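Local coordinates for protein 8-amino-8-demethylriboflavin N,N-dimethyltransferase (PDB 4D7K) that methylates 8-amino-8-demethylriboflavin twice at the expense of S-adenosyl-L-methionine, giving the antibiotic roseoflavin in the last two steps of its biosynthesis, at residues A[172-175]-A[176-180]; A[268-272]-A[273-277]. One frame throughout, in Å; residues are numbered along the deposited sequence.

Interaction 1: A[172-175]-A[176-180]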
loop_
_atom_site.group_PDB
_atom_site.type_symbol
_atom_site.label_atom_id
_atom_site.label_comp_id
_atom_site.label_asym_id
_atom_site.label_seq_id
_atom_site.Cartn_x
_atom_site.Cartn_y
_atom_site.Cartn_z
ATOM N N THR A 172 -3.984 -28.886 5.748
ATOM C CA THR A 172 -5.393 -29.132 6.026
ATOM C C THR A 172 -6.204 -29.349 4.756
ATOM O O THR A 172 -7.394 -29.638 4.822
ATOM C CB THR A 172 -6.028 -27.972 6.815
ATOM O OG1 THR A 172 -6.007 -26.781 6.017
ATOM C CG2 THR A 172 -5.274 -27.734 8.118
ATOM N N SER A 173 -5.561 -29.213 3.600
ATOM C CA SER A 173 -6.276 -29.286 2.331
ATOM C C SER A 173 -5.951 -30.558 1.552
ATOM O O SER A 173 -6.641 -30.898 0.590
ATOM C CB SER A 173 -5.960 -28.059 1.475
ATOM O OG SER A 173 -6.272 -26.864 2.171
ATOM N N PHE A 174 -4.895 -31.251 1.966
ATOM C CA PHE A 174 -4.504 -32.500 1.323
ATOM C C PHE A 174 -4.149 -33.547 2.372
ATOM O O PHE A 174 -3.696 -33.211 3.465
ATOM C CB PHE A 174 -3.325 -32.277 0.370
ATOM C CG PHE A 174 -2.975 -33.486 -0.453
ATOM C CD1 PHE A 174 -3.746 -33.841 -1.551
ATOM C CD2 PHE A 174 -1.875 -34.268 -0.130
ATOM C CE1 PHE A 174 -3.430 -34.953 -2.310
ATOM C CE2 PHE A 174 -1.551 -35.383 -0.884
ATOM C CZ PHE A 174 -2.329 -35.724 -1.976
ATOM N N ASP A 175 -4.356 -34.816 2.036
ATOM C CA ASP A 175 -4.107 -35.902 2.977
ATOM C C ASP A 175 -2.684 -36.447 2.858
ATOM O O ASP A 175 -2.456 -37.497 2.257
ATOM C CB ASP A 175 -5.123 -37.029 2.765
ATOM C CG ASP A 175 -4.987 -38.140 3.790
ATOM O OD1 ASP A 175 -4.506 -37.859 4.909
ATOM O OD2 ASP A 175 -5.360 -39.290 3.476
ATOM N N PHE A 176 -1.729 -35.733 3.440
ATOM C CA PHE A 176 -0.346 -36.195 3.452
ATOM C C PHE A 176 -0.183 -37.450 4.305
ATOM O O PHE A 176 0.771 -38.205 4.130
ATOM C CB PHE A 176 0.581 -35.096 3.961
ATOM C CG PHE A 176 0.686 -33.920 3.039
ATOM C CD1 PHE A 176 1.511 -33.968 1.928
ATOM C CD2 PHE A 176 -0.035 -32.764 3.284
ATOM C CE1 PHE A 176 1.613 -32.887 1.079
ATOM C CE2 PHE A 176 0.062 -31.679 2.438
ATOM C CZ PHE A 176 0.888 -31.739 1.333
ATOM N N GLY A 177 -1.129 -37.673 5.213
ATOM C CA GLY A 177 -1.069 -38.793 6.133
ATOM C C GLY A 177 -1.178 -40.173 5.507
ATOM O O GLY A 177 -1.031 -41.181 6.199
ATOM N N ARG A 178 -1.436 -40.233 4.205
ATOM C CA ARG A 178 -1.542 -41.523 3.532
ATOM C C ARG A 178 -0.248 -41.879 2.803
ATOM O O ARG A 178 -0.216 -42.809 1.999
ATOM C CB ARG A 178 -2.731 -41.538 2.561
ATOM C CG ARG A 178 -2.636 -40.595 1.365
ATOM C CD ARG A 178 -3.963 -40.582 0.607
ATOM N NE ARG A 178 -3.897 -39.883 -0.675
ATOM C CZ ARG A 178 -3.672 -40.483 -1.841
ATOM N NH1 ARG A 178 -3.484 -41.793 -1.886
ATOM N NH2 ARG A 178 -3.633 -39.774 -2.963
ATOM N N PHE A 179 0.817 -41.137 3.094
ATOM C CA PHE A 179 2.141 -41.456 2.566
ATOM C C PHE A 179 3.117 -41.661 3.718
ATOM O O PHE A 179 2.937 -41.099 4.799
ATOM C CB PHE A 179 2.637 -40.354 1.626
ATOM C CG PHE A 179 1.721 -40.096 0.467
ATOM C CD1 PHE A 179 1.677 -40.970 -0.607
ATOM C CD2 PHE A 179 0.899 -38.980 0.452
ATOM C CE1 PHE A 179 0.830 -40.738 -1.673
ATOM C CE2 PHE A 179 0.053 -38.741 -0.610
ATOM C CZ PHE A 179 0.017 -39.622 -1.674
ATOM N N THR A 180 4.148 -42.466 3.490
ATOM C CA THR A 180 5.069 -42.831 4.562
ATOM C C THR A 180 6.511 -42.421 4.291
ATOM O O THR A 180 7.361 -42.503 5.179
ATOM C CB THR A 180 5.044 -44.345 4.827
ATOM O OG1 THR A 180 6.099 -44.680 5.733
ATOM C CG2 THR A 180 5.235 -45.117 3.530
#

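Interaction 2: A[268-272]-A[273-277]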
loop_
_atom_site.group_PDB
_atom_site.type_symbol
_atom_site.label_atom_id
_atom_site.label_comp_id
_atom_site.label_asym_id
_atom_site.label_seq_id
_atom_site.Cartn_x
_atom_site.Cartn_y
_atom_site.Cartn_z
ATOM N N ARG A 268 12.879 -38.064 -14.751
ATOM C CA ARG A 268 13.768 -38.641 -13.748
ATOM C C ARG A 268 13.021 -38.992 -12.463
ATOM O O ARG A 268 13.300 -40.010 -11.832
ATOM C CB ARG A 268 14.917 -37.680 -13.441
ATOM C CG ARG A 268 16.052 -37.737 -14.447
ATOM C CD ARG A 268 16.855 -39.023 -14.308
ATOM N NE ARG A 268 17.515 -39.121 -13.008
ATOM C CZ ARG A 268 17.103 -39.898 -12.011
ATOM N NH1 ARG A 268 16.028 -40.661 -12.161
ATOM N NH2 ARG A 268 17.769 -39.915 -10.863
ATOM N N ILE A 269 12.077 -38.143 -12.076
ATOM C CA ILE A 269 11.232 -38.436 -10.925
ATOM C C ILE A 269 10.367 -39.653 -11.229
ATOM O O ILE A 269 10.219 -40.548 -10.397
ATOM C CB ILE A 269 10.339 -37.238 -10.553
ATOM C CG1 ILE A 269 11.202 -36.052 -10.115
ATOM C CG2 ILE A 269 9.357 -37.616 -9.447
ATOM C CD1 ILE A 269 10.414 -34.787 -9.855
ATOM N N ARG A 270 9.825 -39.689 -12.442
ATOM C CA ARG A 270 8.921 -40.754 -12.864
ATOM C C ARG A 270 9.525 -42.151 -12.728
ATOM O O ARG A 270 8.842 -43.091 -12.319
ATOM C CB ARG A 270 8.485 -40.523 -14.312
ATOM C CG ARG A 270 7.592 -41.615 -14.872
ATOM C CD ARG A 270 6.293 -41.747 -14.085
ATOM N NE ARG A 270 5.507 -42.882 -14.556
ATOM C CZ ARG A 270 5.594 -44.110 -14.056
ATOM N NH1 ARG A 270 6.427 -44.363 -13.054
ATOM N NH2 ARG A 270 4.845 -45.085 -14.551
ATOM N N GLN A 271 10.803 -42.290 -13.064
ATOM C CA GLN A 271 11.444 -43.598 -13.008
ATOM C C GLN A 271 11.980 -43.913 -11.612
ATOM O O GLN A 271 12.426 -45.029 -11.352
ATOM C CB GLN A 271 12.570 -43.689 -14.047
ATOM C CG GLN A 271 13.630 -42.605 -13.945
ATOM C CD GLN A 271 14.649 -42.683 -15.070
ATOM O OE1 GLN A 271 15.655 -41.973 -15.062
ATOM N NE2 GLN A 271 14.389 -43.548 -16.046
ATOM N N ALA A 272 11.925 -42.933 -10.717
ATOM C CA ALA A 272 12.352 -43.130 -9.333
ATOM C C ALA A 272 11.187 -43.585 -8.454
ATOM O O ALA A 272 11.386 -44.051 -7.331
ATOM C CB ALA A 272 12.965 -41.850 -8.779
ATOM N N MET A 273 9.973 -43.448 -8.975
ATOM C CA MET A 273 8.768 -43.805 -8.234
ATOM C C MET A 273 8.450 -45.291 -8.349
ATOM O O MET A 273 7.693 -45.836 -7.547
ATOM C CB MET A 273 7.573 -42.987 -8.729
ATOM C CG MET A 273 7.737 -41.492 -8.578
ATOM S SD MET A 273 6.315 -40.587 -9.215
ATOM C CE MET A 273 4.981 -41.389 -8.332
ATOM N N GLY A 274 9.027 -45.940 -9.355
ATOM C CA GLY A 274 8.756 -47.345 -9.601
ATOM C C GLY A 274 7.399 -47.538 -10.247
ATOM O O GLY A 274 7.005 -46.764 -11.119
ATOM N N ASP A 275 6.680 -48.570 -9.817
ATOM C CA ASP A 275 5.358 -48.860 -10.362
ATOM C C ASP A 275 4.314 -49.021 -9.263
ATOM O O ASP A 275 3.257 -49.613 -9.483
ATOM C CB ASP A 275 5.400 -50.122 -11.225
ATOM C CG ASP A 275 6.241 -49.946 -12.471
ATOM O OD1 ASP A 275 6.314 -48.809 -12.982
ATOM O OD2 ASP A 275 6.826 -50.945 -12.941
ATOM N N ALA A 276 4.621 -48.501 -8.077
ATOM C CA ALA A 276 3.685 -48.536 -6.961
ATOM C C ALA A 276 2.463 -47.683 -7.278
ATOM O O ALA A 276 2.583 -46.470 -7.454
ATOM C CB ALA A 276 4.355 -48.055 -5.686
ATOM N N PRO A 277 1.281 -48.319 -7.352
ATOM C CA PRO A 277 0.030 -47.660 -7.754
ATOM C C PRO A 277 -0.364 -46.457 -6.894
ATOM O O PRO A 277 -1.104 -45.600 -7.377
ATOM C CB PRO A 277 -1.016 -48.779 -7.624
ATOM C CG PRO A 277 -0.374 -49.833 -6.779
ATOM C CD PRO A 277 1.084 -49.753 -7.082
#

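Interaction 1: A[172-175]-A[176-180]
An inverse gamma turn centred on Asp175, running into a short 3-10 segment at 176-177, places Phe174 against both Phe176 and Phe179 in the loop that leads into strand 181-185. The turn is marked by a weak hydrogen bond from Phe176 N to Phe174 O, 3.2 Å long and bent to 133°. Across the turn, the rings of Phe174 and Phe176 make an edge-to-face pair, centroids 5.2 Å apart and planes at 71°. CD2 of Phe174 stands over the centre of the Phe176 ring. With its CG anti to the backbone N (chi1 -173°), Phe174 swings forward along the chain and also reaches Phe179: their CE2 atoms meet rim to rim at 3.7 Å. Flat, apolar rings suit this place: Phe174 gives its edge to both neighbours, Phe176 receives it on a face, and Phe179 meets it with an edge while Arg178 CG lies over one of its faces.

Arg178 folds back over the turn. Its CG lies 3.2 Å from Asp175 O and its CD 3.4 Å from Asp175 OD2, whereas the charges stay farther apart, OD2 of Asp175 being 4.4 Å from NE of Arg178; any attraction there is probably modest. The guanidinium has CZ of Phe179 over one face, and the extended arginine chain is long enough to carry its NH2 to a salt bridge with Glu341. The cluster lies against the sheet: Phe174 and Phe176 pack on Leu282 of strand 280-285, and Phe174 also touches Val339 of strand 337-344 and sets its ring edge-to-face with His331 of strand 325-333.

Interaction 2: A[268-272]-A[273-277]
The C-terminal end of helix 259-270, where the chain unwinds into the loop before strand 280-285, is held by Arg270 reaching forward to Gly274 and by Met273, whose CG rests against the carbonyl oxygen of Ile269. NH1 of Arg270 donates to Gly274 O over 3.1 Å, with an N-H...O angle of 154°. The oxygen lies at the edge of the guanidinium, close to its plane, and the donor approaches nearly along the C=O axis, at 168°. A bend at chi2 turns the arginine chain from the helix toward the loop. Its NE is used separately, for Gly324 O, so one planar group joins two backbone carbonyls from different loops. Asp275 OD1 also lies at the guanidinium edge, but 4.3 Å from NH2 of Arg270, beyond a salt bridge; the acid probably adds a mild electrostatic pull.

Backbone bonding slackens here. Ile269 O accepts from Ala272 N at 2.9 Å and only weakly from Met273 N at 3.2 Å, while CG of Met273 also sits 3.2 Å from the same oxygen. SD of Met273 makes only a loose apolar contact with CG2 of Ile269, 4.3 Å away, as the flexible thioether leads off from the helix end. Ile269, Ala272 and Met273 all touch Tyr248 of strand 247-251, which accounts for their apolar character, and small Ala272 takes little room there. Gly274 has a positive phi, a backbone shape that glycine adopts readily and that lets the chain change direction. A helix packed on the sheet, followed by a loop into the next parallel strand, is the beta-alpha-beta crossover of the Rossmann-like class I methyltransferase fold, here linking strands 247-251 and 280-285.

Following the chain from the N terminus, interaction 1 comes first, in the loop between helix 167-171 and strand 181-185, the first strand of the Rossmann-like sheet in chain order, lying inside it between 204-209 and 247-251. Interaction 2 follows much later, where helix 259-270 gives way to the loop before strand 280-285. Each closes only a short local turn, so the two stand in series, neither nested nor crossed. The centres of interaction 1 and interaction 2 are about 19 Å apart, and they do not touch. What relates them is the sheet: interaction 1 rests on strands 280-285 and 337-344, interaction 2 on strands 247-251 and 325-333. Arg280 meets both, touching Arg178 and Phe179 and bonding to Pro277 O.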